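Local structure of DNA repair protein RAD7 (Saccharomyces cerevisiae, 5ZB2) at the interface of chains A and B. The protein promotes global genome nucleotide excision repair as part of the GGR complex, helping remove ultraviolet damage and bulky adducts from nontranscribed DNA, and binds Elongin-C. Sequence-based numbering; all coordinates share one arbitrary frame. Chains: chain A, DNA repair protein RAD7; chain B, Elongin-C.

The interface of chains A and B. Residues chain A 5-8, 11; chain B 64, 67-68, 71-72.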
# COMPACT_ATOMS: atom_id res chain seq x y z
N VAL A 5 -14.30 2.56 -35.62
CA VAL A 5 -15.38 2.22 -34.70
C VAL A 5 -14.79 1.39 -33.57
O VAL A 5 -14.11 0.39 -33.81
CB VAL A 5 -16.51 1.46 -35.41
CG1 VAL A 5 -17.59 1.04 -34.42
CG2 VAL A 5 -17.11 2.31 -36.53
N SER A 6 -15.07 1.81 -32.33
CA SER A 6 -14.55 1.09 -31.17
C SER A 6 -15.12 -0.32 -31.11
O SER A 6 -16.31 -0.54 -31.33
CB SER A 6 -14.88 1.85 -29.89
OG SER A 6 -14.32 3.15 -29.90
N SER A 7 -14.25 -1.28 -30.80
CA SER A 7 -14.68 -2.67 -30.68
C SER A 7 -15.69 -2.82 -29.55
O SER A 7 -15.71 -2.05 -28.59
CB SER A 7 -13.48 -3.57 -30.42
OG SER A 7 -12.93 -3.31 -29.13
N LEU A 8 -16.54 -3.84 -29.68
CA LEU A 8 -17.51 -4.13 -28.62
C LEU A 8 -16.82 -4.46 -27.31
O LEU A 8 -17.37 -4.18 -26.23
CB LEU A 8 -18.43 -5.28 -29.04
CG LEU A 8 -19.48 -5.69 -28.01
CD1 LEU A 8 -20.36 -4.51 -27.60
CD2 LEU A 8 -20.32 -6.83 -28.55
N LEU A 11 -15.98 -1.19 -25.64
CA LEU A 11 -17.17 -0.51 -25.14
C LEU A 11 -17.65 -1.14 -23.84
O LEU A 11 -18.03 -0.43 -22.90
CB LEU A 11 -18.27 -0.55 -26.20
CG LEU A 11 -17.96 0.15 -27.52
CD1 LEU A 11 -19.11 -0.02 -28.49
CD2 LEU A 11 -17.65 1.63 -27.31
N TYR B 64 -24.73 -4.85 -32.35
CA TYR B 64 -23.44 -4.20 -32.55
C TYR B 64 -22.90 -4.46 -33.95
O TYR B 64 -22.36 -3.55 -34.59
CB TYR B 64 -22.43 -4.67 -31.51
CG TYR B 64 -21.03 -4.17 -31.80
CD1 TYR B 64 -20.64 -2.90 -31.41
CD2 TYR B 64 -20.12 -4.95 -32.50
CE1 TYR B 64 -19.37 -2.42 -31.70
CE2 TYR B 64 -18.85 -4.49 -32.79
CZ TYR B 64 -18.48 -3.22 -32.38
OH TYR B 64 -17.22 -2.76 -32.67
N TYR B 67 -24.60 -2.28 -36.23
CA TYR B 67 -24.09 -0.96 -35.86
C TYR B 67 -22.68 -0.75 -36.40
O TYR B 67 -22.33 0.36 -36.80
CB TYR B 67 -24.13 -0.80 -34.34
CG TYR B 67 -23.32 0.36 -33.82
CD1 TYR B 67 -23.86 1.64 -33.76
CD2 TYR B 67 -22.01 0.18 -33.38
CE1 TYR B 67 -23.12 2.70 -33.28
CE2 TYR B 67 -21.27 1.24 -32.90
CZ TYR B 67 -21.82 2.50 -32.85
OH TYR B 67 -21.09 3.56 -32.37
N ASN B 68 -21.87 -1.80 -36.41
CA ASN B 68 -20.49 -1.66 -36.86
C ASN B 68 -20.41 -1.45 -38.36
O ASN B 68 -19.78 -0.49 -38.83
CB ASN B 68 -19.68 -2.90 -36.45
CG ASN B 68 -18.20 -2.74 -36.75
OD1 ASN B 68 -17.77 -2.80 -37.91
ND2 ASN B 68 -17.40 -2.56 -35.71
N TYR B 71 -21.54 2.30 -39.57
CA TYR B 71 -20.65 3.44 -39.37
C TYR B 71 -19.19 3.10 -39.65
O TYR B 71 -18.32 3.96 -39.44
CB TYR B 71 -20.81 3.97 -37.94
CG TYR B 71 -22.21 4.44 -37.64
CD1 TYR B 71 -22.62 5.73 -37.98
CD2 TYR B 71 -23.13 3.60 -37.03
CE1 TYR B 71 -23.90 6.17 -37.71
CE2 TYR B 71 -24.42 4.03 -36.76
CZ TYR B 71 -24.80 5.32 -37.10
OH TYR B 71 -26.07 5.75 -36.83
N SER B 72 -18.90 1.90 -40.13
CA SER B 72 -17.54 1.52 -40.48
C SER B 72 -17.31 1.66 -41.98
O SER B 72 -17.88 0.92 -42.78
CB SER B 72 -17.24 0.08 -40.04
OG SER B 72 -17.34 -0.05 -38.64
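The loop that opens the crystallised C-terminal part of Rad7, around A:Val5 and A:Ser6, and the first turn of its helix 8-41 lie along the C-terminal half of helix 55-71 of Elongin-C, a SKP1-family protein, with B:Ser72 just past the helix end. Rad7 helix 8-41 is the long helix leading towards the leucine-rich repeat body. B:Tyr64 sits at the middle of the contact: its CG lies anti to the backbone N (chi1 172°), sending the phenol toward Rad7, where the hydroxyl OH donates to the carbonyl O of A:Ser6 at 2.7 Å. That oxygen lies at the ring edge, in plane, while the hydroxyl is tilted 30° from the carbonyl plane. A second bond grips the same hydroxyl: the amide ND2 of B:Asn68 donates to B:Tyr64 OH over 3.1 Å, with the hydroxyl close to the plane of the B:Asn68 amide, an arrangement that probably helps fix the phenol. A:Leu8 lays its CB over one ring face, 3.7 Å from the centroid, a CH-pi contact, and the methyl CD1 of A:Leu11 reaches B:Tyr64 CE1 at 4.0 Å. A phenylalanine in place of B:Tyr64 would probably leave the A:Ser6 carbonyl and the B:Asn68 amide without their shared mate, the hydroxyl. A:Val5 forks against the helix end: CG1, anti to the backbone N, approaches B:Tyr67 CE2 at 4.0 Å and the B:Asn68 amide, whereas CG2 turns toward B:Ser72 and the carbonyl O of B:Tyr71, 3.6 Å away.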